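Local coordinates for protein folylpolyglutamate synthase (FolC) (Helicobacter pylori, PDB 6K8C) that probably adds glutamate to dihydropteroate and then, one after another, to reduced folates, using ATP, in the synthesis of folates and folylpolyglutamates, at residues H288-K297 against K318-P329; V102-Q111 against Y124-L132. All coordinates share one frame; numbering follows the deposited sequence.

How the contacts relate
The two contacts lie on opposite sides of the chain's centre, about 38 Å apart between their own centres and about 23 Å between nearest atoms, and they share no residue. Contact 2 comes first along the sequence, within the range of the Mur ligase middle domain (P-loop NTPase clan), and joins two steeply crossed helices. Contact 1 falls in the glutamate ligase domain and joins two nearly parallel helices. Contact 2 is largely buried and mainly apolar, with one His-Tyr hydrogen bond at one end; contact 1 is partly buried, with a lysine closing one end. A bound citrate, probably from the crystallisation liquor, lies about 5 Å from the side chain of Asn-289 in contact 1.

Contact 1 (H288-K297 against K318-P329); sequences HNPHSAKALK and KDAFLVLEILKP
Neighbouring helices 290-297 and 320-327 of the glutamate ligase domain run almost parallel, crossing at -16° with axes 8.9 Å apart, and Ile-326 meets helix 290-297 as a knob into a hole formed by Pro-290, Ala-293, Lys-294 and Lys-297. Its CD1 presses on Pro-290 CB at 3.7 Å, while its CG2 branch reaches Ala-293 CB and Lys-294 CG. Beside it, Leu-327 CD2 packs 3.5 Å from the backbone Ala-293 O. At the N-terminal ends, the His-288 ring takes Val-323 CG1 over one face, toward the rim, and has Ala-320 CA at its edge; its ND1 lies 3.4 Å from Lys-318 CB, and its NE2 is hydrogen-bonded to Tyr-312 OH. At the other end, Lys-297 bends at chi3 (73°), bringing NZ to Ile-326 O at 2.8 Å, in the carbonyl plane and on a lone pair. Asp-319 caps its own helix, OD1 accepting from Leu-322 N at 3.2 Å from above the carboxylate plane. Tyr-376 of strand 373-376 touches Ala-293, Val-323 and Leu-327 on the sheet side of the pair, as expected for adjacent helices packed on one face of the mixed, mainly parallel sheet of the alpha/beta Mur ligase C-terminal domain.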
loop_
_atom_site.group_PDB
_atom_site.type_symbol
_atom_site.label_atom_id
_atom_site.label_comp_id
_atom_site.label_asym_id
_atom_site.label_seq_id
_atom_site.Cartn_x
_atom_site.Cartn_y
_atom_site.Cartn_z
ATOM N N HIS A 288 -8.852 7.129 -0.945
ATOM C CA HIS A 288 -9.611 8.205 -1.592
ATOM C C HIS A 288 -10.184 7.611 -2.880
ATOM O O HIS A 288 -9.555 7.675 -3.939
ATOM C CB HIS A 288 -8.786 9.442 -1.879
ATOM C CG HIS A 288 -9.620 10.630 -2.247
ATOM N ND1 HIS A 288 -10.244 10.749 -3.471
ATOM C CD2 HIS A 288 -9.971 11.730 -1.538
ATOM C CE1 HIS A 288 -10.926 11.881 -3.506
ATOM N NE2 HIS A 288 -10.777 12.494 -2.345
ATOM N N ASN A 289 -11.376 7.035 -2.766
ATOM C CA ASN A 289 -12.003 6.291 -3.847
ATOM C C ASN A 289 -13.488 6.247 -3.577
ATOM O O ASN A 289 -13.895 6.168 -2.411
ATOM C CB ASN A 289 -11.451 4.860 -3.926
ATOM C CG ASN A 289 -10.732 4.587 -5.218
ATOM O OD1 ASN A 289 -10.393 5.508 -5.961
ATOM N ND2 ASN A 289 -10.493 3.310 -5.500
ATOM N N PRO A 290 -14.324 6.278 -4.616
ATOM C CA PRO A 290 -15.750 6.027 -4.392
ATOM C C PRO A 290 -15.995 4.717 -3.672
ATOM O O PRO A 290 -16.893 4.632 -2.825
ATOM C CB PRO A 290 -16.328 6.021 -5.817
ATOM C CG PRO A 290 -15.385 6.862 -6.604
ATOM C CD PRO A 290 -14.024 6.570 -6.027
ATOM N N HIS A 291 -15.200 3.688 -3.973
ATOM C CA HIS A 291 -15.413 2.395 -3.335
ATOM C C HIS A 291 -15.117 2.452 -1.841
ATOM O O HIS A 291 -15.897 1.946 -1.025
ATOM C CB HIS A 291 -14.557 1.321 -4.006
ATOM C CG HIS A 291 -14.872 -0.062 -3.538
ATOM N ND1 HIS A 291 -15.889 -0.817 -4.082
ATOM C CD2 HIS A 291 -14.329 -0.815 -2.552
ATOM C CE1 HIS A 291 -15.948 -1.983 -3.464
ATOM N NE2 HIS A 291 -15.013 -2.007 -2.531
ATOM N N SER A 292 -13.985 3.045 -1.455
ATOM C CA SER A 292 -13.693 3.131 -0.028
ATOM C C SER A 292 -14.623 4.116 0.664
ATOM O O SER A 292 -14.999 3.900 1.818
ATOM C CB SER A 292 -12.227 3.514 0.211
ATOM O OG SER A 292 -11.867 4.712 -0.452
ATOM N N ALA A 293 -15.023 5.187 -0.026
ATOM C CA ALA A 293 -15.933 6.146 0.592
ATOM C C ALA A 293 -17.269 5.497 0.928
ATOM O O ALA A 293 -17.836 5.744 1.999
ATOM C CB ALA A 293 -16.127 7.351 -0.325
ATOM N N LYS A 294 -17.780 4.648 0.030
ATOM C CA LYS A 294 -19.012 3.924 0.321
ATOM C C LYS A 294 -18.839 3.013 1.528
ATOM O O LYS A 294 -19.718 2.944 2.394
ATOM C CB LYS A 294 -19.452 3.120 -0.903
ATOM C CG LYS A 294 -19.971 3.969 -2.048
ATOM C CD LYS A 294 -20.320 3.115 -3.259
ATOM C CE LYS A 294 -20.937 3.953 -4.367
ATOM N NZ LYS A 294 -21.006 3.211 -5.658
ATOM N N ALA A 295 -17.704 2.314 1.605
ATOM C CA ALA A 295 -17.469 1.408 2.725
ATOM C C ALA A 295 -17.325 2.169 4.036
ATOM O O ALA A 295 -17.764 1.693 5.091
ATOM C CB ALA A 295 -16.223 0.567 2.459
ATOM N N LEU A 296 -16.707 3.351 3.998
ATOM C CA LEU A 296 -16.561 4.122 5.227
ATOM C C LEU A 296 -17.894 4.710 5.670
ATOM O O LEU A 296 -18.174 4.789 6.872
ATOM C CB LEU A 296 -15.519 5.218 5.033
ATOM C CG LEU A 296 -14.102 4.644 5.015
ATOM C CD1 LEU A 296 -13.189 5.542 4.236
ATOM C CD2 LEU A 296 -13.583 4.450 6.432
ATOM N N LYS A 297 -18.728 5.129 4.717
ATOM C CA LYS A 297 -20.080 5.551 5.062
ATOM C C LYS A 297 -20.808 4.449 5.825
ATOM O O LYS A 297 -21.436 4.701 6.860
ATOM C CB LYS A 297 -20.853 5.931 3.797
ATOM C CG LYS A 297 -22.355 6.092 4.019
ATOM C CD LYS A 297 -22.986 7.023 2.976
ATOM C CE LYS A 297 -23.086 6.367 1.603
ATOM N NZ LYS A 297 -23.789 7.248 0.601
ATOM N N LYS A 318 -7.707 13.408 -8.032
ATOM C CA LYS A 318 -8.777 12.554 -7.545
ATOM C C LYS A 318 -10.137 13.224 -7.712
ATOM O O LYS A 318 -10.255 14.451 -7.785
ATOM C CB LYS A 318 -8.541 12.189 -6.079
ATOM C CG LYS A 318 -7.270 11.387 -5.848
ATOM C CD LYS A 318 -7.448 9.926 -6.231
ATOM C CE LYS A 318 -6.147 9.312 -6.732
ATOM N NZ LYS A 318 -5.807 9.751 -8.115
ATOM N N ASP A 319 -11.174 12.386 -7.771
ATOM C CA ASP A 319 -12.552 12.849 -7.939
ATOM C C ASP A 319 -13.103 13.216 -6.565
ATOM O O ASP A 319 -13.889 12.487 -5.955
ATOM C CB ASP A 319 -13.396 11.782 -8.623
ATOM C CG ASP A 319 -14.765 12.294 -9.051
ATOM O OD1 ASP A 319 -15.141 13.421 -8.660
ATOM O OD2 ASP A 319 -15.467 11.560 -9.778
ATOM N N ALA A 320 -12.679 14.385 -6.079
ATOM C CA ALA A 320 -13.103 14.837 -4.759
ATOM C C ALA A 320 -14.614 15.010 -4.689
ATOM O O ALA A 320 -15.238 14.673 -3.676
ATOM C CB ALA A 320 -12.401 16.144 -4.402
ATOM N N PHE A 321 -15.219 15.528 -5.762
ATOM C CA PHE A 321 -16.654 15.792 -5.758
ATOM C C PHE A 321 -17.447 14.523 -5.460
ATOM O O PHE A 321 -18.302 14.505 -4.567
ATOM C CB PHE A 321 -17.079 16.394 -7.104
ATOM C CG PHE A 321 -18.562 16.524 -7.263
ATOM C CD1 PHE A 321 -19.229 17.632 -6.766
ATOM C CD2 PHE A 321 -19.295 15.537 -7.908
ATOM C CE1 PHE A 321 -20.593 17.758 -6.909
ATOM C CE2 PHE A 321 -20.664 15.655 -8.048
ATOM C CZ PHE A 321 -21.315 16.765 -7.548
ATOM N N LEU A 322 -17.176 13.451 -6.205
ATOM C CA LEU A 322 -17.944 12.223 -6.037
ATOM C C LEU A 322 -17.737 11.624 -4.650
ATOM O O LEU A 322 -18.693 11.163 -4.015
ATOM C CB LEU A 322 -17.555 11.218 -7.120
ATOM C CG LEU A 322 -18.309 9.888 -7.120
ATOM C CD1 LEU A 322 -19.806 10.131 -7.046
ATOM C CD2 LEU A 322 -17.942 9.068 -8.353
ATOM N N VAL A 323 -16.497 11.633 -4.162
ATOM C CA VAL A 323 -16.207 11.054 -2.853
ATOM C C VAL A 323 -16.966 11.800 -1.762
ATOM O O VAL A 323 -17.598 11.191 -0.891
ATOM C CB VAL A 323 -14.689 11.054 -2.604
ATOM C CG1 VAL A 323 -14.384 11.019 -1.118
ATOM C CG2 VAL A 323 -14.047 9.880 -3.335
ATOM N N LEU A 324 -16.939 13.135 -1.811
ATOM C CA LEU A 324 -17.659 13.925 -0.818
ATOM C C LEU A 324 -19.168 13.781 -0.976
ATOM O O LEU A 324 -19.907 13.815 0.017
ATOM C CB LEU A 324 -17.242 15.392 -0.919
ATOM C CG LEU A 324 -15.769 15.643 -0.574
ATOM C CD1 LEU A 324 -15.313 17.006 -1.066
ATOM C CD2 LEU A 324 -15.552 15.509 0.926
ATOM N N GLU A 325 -19.652 13.637 -2.214
ATOM C CA GLU A 325 -21.078 13.399 -2.417
ATOM C C GLU A 325 -21.506 12.073 -1.801
ATOM O O GLU A 325 -22.587 11.972 -1.206
ATOM C CB GLU A 325 -21.409 13.433 -3.909
ATOM C CG GLU A 325 -22.894 13.336 -4.202
ATOM C CD GLU A 325 -23.189 13.219 -5.687
ATOM O OE1 GLU A 325 -22.730 12.239 -6.317
ATOM O OE2 GLU A 325 -23.878 14.111 -6.223
ATOM N N ILE A 326 -20.666 11.046 -1.925
ATOM C CA ILE A 326 -20.974 9.749 -1.324
ATOM C C ILE A 326 -21.004 9.853 0.198
ATOM O O ILE A 326 -21.873 9.270 0.861
ATOM C CB ILE A 326 -19.960 8.695 -1.810
ATOM C CG1 ILE A 326 -20.256 8.311 -3.266
ATOM C CG2 ILE A 326 -19.964 7.467 -0.901
ATOM C CD1 ILE A 326 -19.056 7.744 -4.000
ATOM N N LEU A 327 -20.068 10.611 0.777
ATOM C CA LEU A 327 -19.981 10.692 2.230
ATOM C C LEU A 327 -21.000 11.652 2.826
ATOM O O LEU A 327 -21.377 11.490 3.991
ATOM C CB LEU A 327 -18.571 11.111 2.656
ATOM C CG LEU A 327 -17.494 10.047 2.431
ATOM C CD1 LEU A 327 -16.096 10.650 2.510
ATOM C CD2 LEU A 327 -17.666 8.934 3.450
ATOM N N LYS A 328 -21.458 12.639 2.054
ATOM C CA LYS A 328 -22.337 13.677 2.594
ATOM C C LYS A 328 -23.496 13.162 3.446
ATOM O O LYS A 328 -23.780 13.786 4.483
ATOM C CB LYS A 328 -22.887 14.544 1.450
ATOM C CG LYS A 328 -23.781 15.668 1.953
ATOM C CD LYS A 328 -24.344 16.515 0.827
ATOM C CE LYS A 328 -25.322 17.537 1.384
ATOM N NZ LYS A 328 -25.997 18.283 0.290
ATOM N N PRO A 329 -24.197 12.076 3.094
ATOM C CA PRO A 329 -25.328 11.643 3.936
ATOM C C PRO A 329 -24.971 11.350 5.387
ATOM O O PRO A 329 -25.875 11.342 6.230
ATOM C CB PRO A 329 -25.833 10.383 3.220
ATOM C CG PRO A 329 -25.502 10.624 1.799
ATOM C CD PRO A 329 -24.169 11.332 1.820
HETATM O O HOH W 1 -11.126 9.447 -6.423
#

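Contact 2 (V102-Q111 against Y124-L132); sequences VLENAHQQLQ and YATLLAVML
His-107 and Tyr-124 both place CG opposite the backbone N, and these torsions swing the two rings to a meeting between the helices. His-107 ND1 and Tyr-124 OH form a hydrogen bond of 2.7 Å, bent to 142°, in which either could be the donor. The hydroxyl comes in at the edge of the imidazole, near its plane; the ring planes stand at 85° and meet rim to rim, neither lying over the other's face. His-107 NE2 is bonded in turn to Asn-10 O, so both ring nitrogens are held and the rotation of the imidazole is fixed.

The rest of the interface is mainly apolar and interlocked. Leu-110 is a knob among Tyr-124, Leu-127, Leu-128 and Met-131: its CD1 touches Leu-128 CD2 at 3.7 Å, and its CD2 touches Met-131 CG at 3.7 Å. Leu-128 in turn fits among Leu-103, Ala-106, His-107 and Leu-110. The small Ala-106 CB sits 4.1 Å from Met-131 CB, where the two backbones come nearest. Farther along, Leu-132 CD2 meets Val-102 CG1 at 3.6 Å.

The helix axes cross at 110° and approach to 9.6 Å. Helix 12-17 borders the polar end, where Phe-15 meets the Tyr-124 ring edge-to-face, and Phe-38 of helix 28-41 touches Leu-110 and Met-131. Helix 121-132 turns Ala-125 and Ala-129 to Phe-79 of strand 76-79, and so lies between helix 100-110 and the central sheet.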
loop_
_atom_site.group_PDB
_atom_site.type_symbol
_atom_site.label_atom_id
_atom_site.label_comp_id
_atom_site.label_asym_id
_atom_site.label_seq_id
_atom_site.Cartn_x
_atom_site.Cartn_y
_atom_site.Cartn_z
ATOM N N VAL A 102 13.736 -6.660 16.430
ATOM C CA VAL A 102 14.142 -7.403 15.239
ATOM C C VAL A 102 14.561 -6.444 14.131
ATOM O O VAL A 102 15.553 -6.674 13.428
ATOM C CB VAL A 102 12.999 -8.329 14.781
ATOM C CG1 VAL A 102 13.352 -9.003 13.467
ATOM C CG2 VAL A 102 12.689 -9.366 15.855
ATOM N N LEU A 103 13.808 -5.357 13.957
ATOM C CA LEU A 103 14.149 -4.367 12.940
ATOM C C LEU A 103 15.442 -3.633 13.287
ATOM O O LEU A 103 16.291 -3.408 12.416
ATOM C CB LEU A 103 12.992 -3.381 12.782
ATOM C CG LEU A 103 13.134 -2.262 11.749
ATOM C CD1 LEU A 103 13.445 -2.822 10.364
ATOM C CD2 LEU A 103 11.868 -1.424 11.724
ATOM N N GLU A 104 15.609 -3.249 14.554
ATOM C CA GLU A 104 16.837 -2.565 14.958
ATOM C C GLU A 104 18.055 -3.464 14.775
ATOM O O GLU A 104 19.136 -2.991 14.404
ATOM C CB GLU A 104 16.713 -2.091 16.407
ATOM C CG GLU A 104 18.006 -1.537 16.998
ATOM C CD GLU A 104 18.444 -0.222 16.366
ATOM O OE1 GLU A 104 17.605 0.466 15.746
ATOM O OE2 GLU A 104 19.636 0.129 16.499
ATOM N N ASN A 105 17.889 -4.771 14.996
ATOM C CA ASN A 105 18.999 -5.701 14.817
ATOM C C ASN A 105 19.411 -5.805 13.353
ATOM O O ASN A 105 20.607 -5.873 13.045
ATOM C CB ASN A 105 18.620 -7.074 15.374
ATOM C CG ASN A 105 19.624 -8.143 15.012
ATOM O OD1 ASN A 105 19.397 -8.942 14.103
ATOM N ND2 ASN A 105 20.749 -8.159 15.717
ATOM N N ALA A 106 18.444 -5.828 12.434
ATOM C CA ALA A 106 18.793 -5.832 11.017
ATOM C C ALA A 106 19.528 -4.555 10.636
ATOM O O ALA A 106 20.502 -4.588 9.875
ATOM C CB ALA A 106 17.533 -6.000 10.163
ATOM N N HIS A 107 19.063 -3.416 11.149
ATOM C CA HIS A 107 19.748 -2.154 10.901
ATOM C C HIS A 107 21.175 -2.188 11.442
ATOM O O HIS A 107 22.112 -1.733 10.775
ATOM C CB HIS A 107 18.962 -1.007 11.536
ATOM C CG HIS A 107 19.782 0.226 11.755
ATOM N ND1 HIS A 107 20.211 1.025 10.719
ATOM C CD2 HIS A 107 20.278 0.777 12.888
ATOM C CE1 HIS A 107 20.926 2.026 11.204
ATOM N NE2 HIS A 107 20.983 1.898 12.517
ATOM N N GLN A 108 21.360 -2.736 12.644
ATOM C CA GLN A 108 22.694 -2.768 13.242
ATOM C C GLN A 108 23.673 -3.556 12.379
ATOM O O GLN A 108 24.852 -3.198 12.287
ATOM C CB GLN A 108 22.625 -3.351 14.652
ATOM C CG GLN A 108 22.232 -2.342 15.724
ATOM C CD GLN A 108 22.999 -1.030 15.611
ATOM O OE1 GLN A 108 24.216 -1.022 15.424
ATOM N NE2 GLN A 108 22.286 0.084 15.729
ATOM N N GLN A 109 23.201 -4.620 11.723
ATOM C CA GLN A 109 24.074 -5.380 10.833
ATOM C C GLN A 109 24.384 -4.606 9.556
ATOM O O GLN A 109 25.497 -4.700 9.025
ATOM C CB GLN A 109 23.438 -6.728 10.490
ATOM C CG GLN A 109 23.111 -7.603 11.688
ATOM C CD GLN A 109 22.510 -8.934 11.280
ATOM O OE1 GLN A 109 21.405 -9.284 11.695
ATOM N NE2 GLN A 109 23.235 -9.684 10.455
ATOM N N LEU A 110 23.413 -3.844 9.042
ATOM C CA LEU A 110 23.597 -3.170 7.760
ATOM C C LEU A 110 24.456 -1.915 7.872
ATOM O O LEU A 110 25.250 -1.623 6.969
ATOM C CB LEU A 110 22.242 -2.787 7.162
ATOM C CG LEU A 110 21.369 -3.882 6.559
ATOM C CD1 LEU A 110 20.071 -3.268 6.056
ATOM C CD2 LEU A 110 22.113 -4.573 5.435
ATOM N N GLN A 111 24.284 -1.145 8.948
ATOM C CA GLN A 111 24.765 0.233 8.973
ATOM C C GLN A 111 26.282 0.348 8.856
ATOM O O GLN A 111 26.778 1.412 8.474
ATOM C CB GLN A 111 24.287 0.929 10.250
ATOM C CG GLN A 111 24.597 0.171 11.532
ATOM C CD GLN A 111 26.026 0.375 11.999
ATOM O OE1 GLN A 111 26.613 1.436 11.788
ATOM N NE2 GLN A 111 26.597 -0.646 12.627
ATOM N N TYR A 124 17.215 1.946 1.510
ATOM C CA TYR A 124 17.577 1.315 2.778
ATOM C C TYR A 124 16.436 0.458 3.319
ATOM O O TYR A 124 16.673 -0.628 3.865
ATOM C CB TYR A 124 17.976 2.371 3.806
ATOM C CG TYR A 124 18.712 1.786 4.986
ATOM C CD1 TYR A 124 19.926 1.127 4.813
ATOM C CD2 TYR A 124 18.189 1.871 6.268
ATOM C CE1 TYR A 124 20.602 0.583 5.887
ATOM C CE2 TYR A 124 18.860 1.331 7.346
ATOM C CZ TYR A 124 20.063 0.687 7.148
ATOM O OH TYR A 124 20.727 0.147 8.219
ATOM N N ALA A 125 15.194 0.940 3.196
ATOM C CA ALA A 125 14.042 0.126 3.583
ATOM C C ALA A 125 14.022 -1.189 2.814
ATOM O O ALA A 125 13.708 -2.244 3.380
ATOM C CB ALA A 125 12.744 0.905 3.347
ATOM N N THR A 126 14.371 -1.144 1.525
ATOM C CA THR A 126 14.417 -2.357 0.713
ATOM C C THR A 126 15.441 -3.349 1.256
ATOM O O THR A 126 15.156 -4.546 1.373
ATOM C CB THR A 126 14.724 -1.999 -0.746
ATOM O OG1 THR A 126 13.703 -1.128 -1.252
ATOM C CG2 THR A 126 14.780 -3.251 -1.619
ATOM N N LEU A 127 16.646 -2.873 1.592
ATOM C CA LEU A 127 17.651 -3.770 2.158
ATOM C C LEU A 127 17.197 -4.330 3.496
ATOM O O LEU A 127 17.448 -5.502 3.802
ATOM C CB LEU A 127 18.996 -3.051 2.321
ATOM C CG LEU A 127 19.733 -2.619 1.052
ATOM C CD1 LEU A 127 21.116 -2.076 1.427
ATOM C CD2 LEU A 127 19.858 -3.762 0.051
ATOM N N LEU A 128 16.540 -3.505 4.317
ATOM C CA LEU A 128 16.012 -3.998 5.581
ATOM C C LEU A 128 15.002 -5.119 5.350
ATOM O O LEU A 128 14.990 -6.117 6.084
ATOM C CB LEU A 128 15.375 -2.852 6.370
ATOM C CG LEU A 128 16.314 -1.849 7.044
ATOM C CD1 LEU A 128 15.521 -0.666 7.574
ATOM C CD2 LEU A 128 17.110 -2.519 8.156
ATOM N N ALA A 129 14.152 -4.977 4.331
ATOM C CA ALA A 129 13.193 -6.032 4.019
ATOM C C ALA A 129 13.902 -7.329 3.645
ATOM O O ALA A 129 13.522 -8.410 4.109
ATOM C CB ALA A 129 12.259 -5.582 2.890
ATOM N N VAL A 130 14.938 -7.241 2.806
ATOM C CA VAL A 130 15.668 -8.442 2.406
ATOM C C VAL A 130 16.355 -9.074 3.608
ATOM O O VAL A 130 16.377 -10.303 3.750
ATOM C CB VAL A 130 16.677 -8.115 1.292
ATOM C CG1 VAL A 130 17.442 -9.380 0.873
ATOM C CG2 VAL A 130 15.973 -7.483 0.107
ATOM N N MET A 131 16.929 -8.250 4.493
ATOM C CA MET A 131 17.559 -8.782 5.699
ATOM C C MET A 131 16.538 -9.501 6.571
ATOM O O MET A 131 16.790 -10.606 7.073
ATOM C CB MET A 131 18.233 -7.654 6.487
ATOM C CG MET A 131 19.596 -7.243 5.961
ATOM S SD MET A 131 20.861 -8.518 6.183
ATOM C CE MET A 131 20.929 -8.615 7.968
ATOM N N LEU A 132 15.369 -8.886 6.756
ATOM C CA LEU A 132 14.333 -9.481 7.588
ATOM C C LEU A 132 13.761 -10.756 6.987
ATOM O O LEU A 132 13.245 -11.592 7.735
ATOM C CB LEU A 132 13.211 -8.474 7.819
ATOM C CG LEU A 132 13.571 -7.271 8.682
ATOM C CD1 LEU A 132 12.452 -6.245 8.644
ATOM C CD2 LEU A 132 13.854 -7.710 10.105
#